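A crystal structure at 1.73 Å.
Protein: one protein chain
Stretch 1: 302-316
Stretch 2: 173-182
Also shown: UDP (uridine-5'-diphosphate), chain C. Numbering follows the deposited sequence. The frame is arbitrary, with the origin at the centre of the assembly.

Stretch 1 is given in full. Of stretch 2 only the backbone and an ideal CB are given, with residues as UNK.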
# COMPACT_ATOMS: atom_id res chain seq x y z
N LEU A 302 1.80 -11.13 -7.48
CA LEU A 302 2.52 -10.05 -8.15
C LEU A 302 2.37 -9.98 -9.66
O LEU A 302 2.64 -10.95 -10.36
CB LEU A 302 4.01 -10.16 -7.79
CG LEU A 302 4.33 -10.09 -6.29
CD1 LEU A 302 5.78 -10.47 -6.04
CD2 LEU A 302 4.04 -8.68 -5.77
N GLN A 303 1.96 -8.81 -10.15
CA GLN A 303 1.80 -8.59 -11.58
C GLN A 303 2.56 -7.31 -11.94
O GLN A 303 3.66 -7.37 -12.49
CB GLN A 303 0.32 -8.48 -11.97
CG GLN A 303 0.08 -8.58 -13.48
CD GLN A 303 -1.33 -9.03 -13.83
OE1 GLN A 303 -1.88 -9.93 -13.20
NE2 GLN A 303 -1.92 -8.42 -14.86
N ARG A 304 1.99 -6.15 -11.61
CA ARG A 304 2.64 -4.86 -11.89
C ARG A 304 2.66 -3.96 -10.65
O ARG A 304 3.33 -2.94 -10.63
CB ARG A 304 1.89 -4.07 -12.98
CG ARG A 304 1.91 -4.67 -14.38
CD ARG A 304 1.14 -3.75 -15.34
NE ARG A 304 -0.26 -3.60 -14.95
CZ ARG A 304 -1.07 -2.64 -15.39
NH1 ARG A 304 -2.33 -2.58 -14.97
NH2 ARG A 304 -0.63 -1.74 -16.26
N SER A 305 1.94 -4.35 -9.61
CA SER A 305 1.84 -3.51 -8.42
C SER A 305 2.96 -3.48 -7.39
O SER A 305 3.24 -4.48 -6.74
CB SER A 305 0.53 -3.81 -7.69
OG SER A 305 -0.59 -3.68 -8.54
N LEU A 306 3.59 -2.32 -7.25
CA LEU A 306 4.57 -2.13 -6.19
C LEU A 306 3.64 -1.59 -5.12
O LEU A 306 2.47 -1.27 -5.41
CB LEU A 306 5.62 -1.07 -6.54
CG LEU A 306 6.84 -1.56 -7.33
CD1 LEU A 306 7.72 -0.37 -7.68
CD2 LEU A 306 7.62 -2.58 -6.49
N GLU A 307 4.12 -1.49 -3.89
CA GLU A 307 3.30 -0.98 -2.80
C GLU A 307 3.64 0.48 -2.54
O GLU A 307 4.64 0.99 -3.05
CB GLU A 307 3.55 -1.80 -1.54
CG GLU A 307 3.16 -3.25 -1.71
CD GLU A 307 3.46 -4.08 -0.48
OE1 GLU A 307 4.63 -4.50 -0.31
OE2 GLU A 307 2.53 -4.29 0.31
N TYR A 308 2.80 1.16 -1.77
CA TYR A 308 3.06 2.57 -1.49
C TYR A 308 4.40 2.80 -0.82
O TYR A 308 5.10 3.76 -1.15
CB TYR A 308 1.92 3.17 -0.67
CG TYR A 308 0.73 3.48 -1.55
CD1 TYR A 308 -0.46 2.77 -1.43
CD2 TYR A 308 0.82 4.45 -2.55
CE1 TYR A 308 -1.53 3.01 -2.30
CE2 TYR A 308 -0.23 4.69 -3.42
CZ TYR A 308 -1.40 3.97 -3.29
OH TYR A 308 -2.43 4.20 -4.18
N THR A 309 4.79 1.94 0.12
CA THR A 309 6.07 2.13 0.77
C THR A 309 7.21 2.01 -0.24
O THR A 309 8.25 2.64 -0.07
CB THR A 309 6.30 1.13 1.94
OG1 THR A 309 5.98 -0.20 1.51
CG2 THR A 309 5.43 1.51 3.13
N HIS A 310 7.02 1.22 -1.30
CA HIS A 310 8.04 1.10 -2.35
C HIS A 310 8.18 2.48 -3.01
O HIS A 310 9.28 3.03 -3.13
CB HIS A 310 7.60 0.13 -3.45
CG HIS A 310 7.77 -1.32 -3.11
ND1 HIS A 310 6.73 -2.21 -3.17
CD2 HIS A 310 8.88 -2.04 -2.81
CE1 HIS A 310 7.18 -3.43 -2.93
NE2 HIS A 310 8.48 -3.35 -2.70
N LEU A 311 7.05 3.00 -3.46
CA LEU A 311 7.03 4.29 -4.15
C LEU A 311 7.53 5.44 -3.31
O LEU A 311 8.21 6.34 -3.81
CB LEU A 311 5.61 4.58 -4.65
CG LEU A 311 4.94 3.47 -5.47
CD1 LEU A 311 3.61 3.98 -5.99
CD2 LEU A 311 5.85 3.05 -6.64
N GLU A 312 7.20 5.42 -2.02
CA GLU A 312 7.62 6.49 -1.13
C GLU A 312 9.14 6.58 -1.01
O GLU A 312 9.69 7.67 -0.90
CB GLU A 312 6.95 6.29 0.24
CG GLU A 312 5.46 6.62 0.18
CD GLU A 312 4.66 6.12 1.37
OE1 GLU A 312 3.52 6.60 1.54
OE2 GLU A 312 5.14 5.23 2.11
N LEU A 313 9.83 5.44 -1.05
CA LEU A 313 11.29 5.48 -0.95
C LEU A 313 11.92 6.23 -2.12
O LEU A 313 12.76 7.11 -1.94
CB LEU A 313 11.87 4.06 -0.88
CG LEU A 313 11.41 3.22 0.32
CD1 LEU A 313 12.27 1.97 0.42
CD2 LEU A 313 11.53 4.04 1.60
N GLY A 314 11.50 5.88 -3.33
CA GLY A 314 12.06 6.55 -4.49
C GLY A 314 11.62 8.00 -4.59
O GLY A 314 12.40 8.87 -4.98
N ALA A 315 10.38 8.26 -4.22
CA ALA A 315 9.84 9.61 -4.31
C ALA A 315 10.46 10.64 -3.38
O ALA A 315 10.59 11.80 -3.75
CB ALA A 315 8.33 9.57 -4.10
N CYS A 316 10.86 10.23 -2.17
CA CYS A 316 11.44 11.19 -1.24
C CYS A 316 12.95 11.38 -1.37
O CYS A 316 13.54 12.21 -0.69
CB CYS A 316 11.07 10.83 0.21
SG CYS A 316 11.95 9.44 0.91
N UNK A 173 -10.20 -6.58 -13.93
CA UNK A 173 -9.09 -5.88 -14.56
C UNK A 173 -7.94 -5.71 -13.59
O UNK A 173 -8.14 -5.57 -12.38
CB UNK A 173 -9.54 -4.52 -15.09
N UNK A 174 -6.72 -5.70 -14.11
CA UNK A 174 -5.57 -5.51 -13.26
C UNK A 174 -5.39 -4.01 -13.04
O UNK A 174 -5.78 -3.20 -13.88
CB UNK A 174 -4.32 -6.14 -13.87
N UNK A 175 -4.80 -3.65 -11.91
CA UNK A 175 -4.54 -2.25 -11.61
C UNK A 175 -3.32 -2.16 -10.70
O UNK A 175 -2.93 -3.15 -10.08
CB UNK A 175 -5.76 -1.59 -10.96
N UNK A 176 -2.72 -0.98 -10.66
CA UNK A 176 -1.58 -0.71 -9.79
C UNK A 176 -2.05 0.41 -8.88
O UNK A 176 -2.78 1.30 -9.33
CB UNK A 176 -0.32 -0.34 -10.57
N UNK A 177 -1.65 0.40 -7.60
CA UNK A 177 -2.05 1.45 -6.66
C UNK A 177 -1.11 2.65 -6.91
O UNK A 177 0.05 2.62 -6.51
CB UNK A 177 -1.98 0.97 -5.21
N UNK A 178 -1.62 3.70 -7.57
CA UNK A 178 -0.83 4.90 -7.89
C UNK A 178 -0.64 5.94 -6.81
O UNK A 178 -1.43 6.05 -5.87
CB UNK A 178 -1.48 5.60 -9.09
N UNK A 179 0.43 6.71 -6.97
CA UNK A 179 0.74 7.80 -6.05
C UNK A 179 1.30 8.94 -6.88
O UNK A 179 1.92 8.71 -7.92
CB UNK A 179 1.72 7.37 -4.96
N UNK A 180 1.04 10.18 -6.46
CA UNK A 180 1.58 11.32 -7.18
C UNK A 180 3.02 11.39 -6.68
O UNK A 180 3.32 12.02 -5.67
CB UNK A 180 0.80 12.61 -6.94
N UNK A 181 3.91 10.71 -7.40
CA UNK A 181 5.32 10.66 -7.06
C UNK A 181 6.01 12.01 -7.21
O UNK A 181 6.92 12.35 -6.44
CB UNK A 181 6.03 9.62 -7.93
N UNK A 182 5.57 12.79 -8.19
CA UNK A 182 6.13 14.11 -8.43
C UNK A 182 5.87 15.01 -7.22
O UNK A 182 6.76 15.72 -6.75
CB UNK A 182 5.54 14.72 -9.70
N1 UDP C . 1.76 4.06 6.60
C2 UDP C . 1.73 5.14 7.45
N3 UDP C . 1.96 4.85 8.77
C4 UDP C . 2.23 3.60 9.31
C5 UDP C . 2.26 2.53 8.35
C6 UDP C . 2.03 2.79 7.06
O2 UDP C . 1.52 6.28 7.07
O4 UDP C . 2.42 3.49 10.52
C1' UDP C . 1.50 4.31 5.18
C2' UDP C . 2.64 3.92 4.24
O2' UDP C . 3.63 4.92 4.20
C3' UDP C . 1.86 3.76 2.93
C4' UDP C . 0.59 3.06 3.41
O4' UDP C . 0.41 3.50 4.79
O3' UDP C . 1.54 5.05 2.41
C5' UDP C . 0.64 1.55 3.37
O5' UDP C . 0.43 1.10 2.04
PA UDP C . 1.31 -0.06 1.37
O1A UDP C . 0.78 -0.22 0.00
O2A UDP C . 2.75 0.27 1.55
O3A UDP C . 1.01 -1.40 2.25
PB UDP C . -0.33 -1.92 3.03
O1B UDP C . -0.36 -3.40 2.90
O2B UDP C . -0.33 -1.31 4.38
O3B UDP C . -1.54 -1.32 2.20

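Position 173 has an extended backbone and an ideal CB with nothing of stretch 1 within 5.5 Å, so the visible atoms scarcely restrict it. It is Y173, which makes no contact here.

At position 174 the CA-to-CB bond points toward stretch 1, and the ideal CB lies 3.5 Å from Q303 NE2 and 4.2 Å from R304 NH1. A short acceptor, Asp or Asn, would suit the guanidinium. The residue is N174. Its OD1 lies at the edge of the guanidinium and accepts hydrogen bonds from both R304 NE and R304 NH1, each 3.0 Å from OD1. Water 1 also donates to N174 OD1 (2.9 Å) and accepts from R304 N (2.9 Å).

Position 175 directs its CB away, leaving its choice to other surroundings; it is F175.

Position 176 points sideways, its ideal CB 3.9 Å from S305 OG and 4.5 Å from R304 O. A flexible polar chain could reach that carbonyl, though a small residue would also fit. It is Q176, whose end comes nearer to stretch 1 and lies over one face of the R304 guanidinium.

At position 177, phi of -80° is compatible with proline, and CB points toward stretch 1, the ideal CB 3.4 Å from Y308 OH. A compact apolar residue such as Pro, Val or Ala is plausible. P177 packs its CB 3.7 Å from Y308 CE1, while its CG approaches L306 O at 3.3 Å.

Position 178 turns CB away, and phi of -81° again permits proline among many residues. The backbone carbonyl is what matters to stretch 1: the deposited P178 accepts a hydrogen bond through O from Y308 OH at 2.7 Å.

Position 179 points toward stretch 1, with its ideal CB 3.7 Å from Y308 CE2 and 4.0 Å from L311 CD1. The helix beyond offers an apolar path toward A315, favouring Leu, Ile or the longer Met. M179 extends along it with chi1 and chi2 both t; its CE reaches A315 CB at 3.7 Å and L311 CB at 3.9 Å.

Position 180 is out of reach, but immediately precedes a helix, where Asp, Asn, Ser or Thr commonly caps. D180 does so.

At position 181 CA-to-CB points sideways, with the ideal CB 4.5 Å from A315 CB, suiting a branched aliphatic residue. I181 places CG2 3.8 Å from A315 CB.

Position 182 points away, unconstrained by stretch 1; it is V182.

Stretch 2, residues 173-182: YNFQPPMDIV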
# COMPACT_ATOMS: atom_id res chain seq x y z
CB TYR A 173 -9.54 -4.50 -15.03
CG TYR A 173 -10.65 -4.54 -16.05
CD1 TYR A 173 -10.39 -4.79 -17.39
CD2 TYR A 173 -11.98 -4.33 -15.66
CE1 TYR A 173 -11.42 -4.83 -18.33
CE2 TYR A 173 -13.01 -4.36 -16.58
CZ TYR A 173 -12.73 -4.61 -17.92
OH TYR A 173 -13.75 -4.64 -18.84
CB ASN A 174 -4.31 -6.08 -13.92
CG ASN A 174 -3.09 -5.92 -13.04
OD1 ASN A 174 -2.28 -5.02 -13.24
ND2 ASN A 174 -2.96 -6.80 -12.06
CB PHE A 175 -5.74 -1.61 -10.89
CG PHE A 175 -5.74 -1.80 -9.39
CD1 PHE A 175 -5.30 -0.78 -8.55
CD2 PHE A 175 -6.16 -3.00 -8.83
CE1 PHE A 175 -5.29 -0.95 -7.16
CE2 PHE A 175 -6.15 -3.19 -7.45
CZ PHE A 175 -5.72 -2.16 -6.61
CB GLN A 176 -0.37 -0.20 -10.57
CG GLN A 176 0.21 -1.15 -11.58
CD GLN A 176 1.26 -0.46 -12.43
OE1 GLN A 176 2.37 -0.16 -11.97
NE2 GLN A 176 0.92 -0.19 -13.68
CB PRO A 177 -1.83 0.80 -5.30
CG PRO A 177 -0.66 -0.11 -5.54
CD PRO A 177 -0.94 -0.70 -6.91
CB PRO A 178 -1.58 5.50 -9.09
CG PRO A 178 -2.78 4.56 -9.35
CD PRO A 178 -3.00 3.88 -8.03
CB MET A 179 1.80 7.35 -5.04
CG MET A 179 2.21 8.43 -4.06
SD MET A 179 3.35 7.79 -2.82
CE MET A 179 4.93 8.23 -3.57
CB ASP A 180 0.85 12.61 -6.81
CG ASP A 180 1.29 13.78 -7.67
OD1 ASP A 180 2.44 13.76 -8.17
OD2 ASP A 180 0.50 14.73 -7.84
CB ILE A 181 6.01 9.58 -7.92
CG1 ILE A 181 5.54 8.20 -7.45
CG2 ILE A 181 7.53 9.71 -7.84
CD1 ILE A 181 5.91 7.05 -8.36
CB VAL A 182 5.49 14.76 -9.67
CG1 VAL A 182 6.06 16.16 -9.89
CG2 VAL A 182 5.74 13.89 -10.90
O HOH W 1 -0.65 -5.09 -10.90
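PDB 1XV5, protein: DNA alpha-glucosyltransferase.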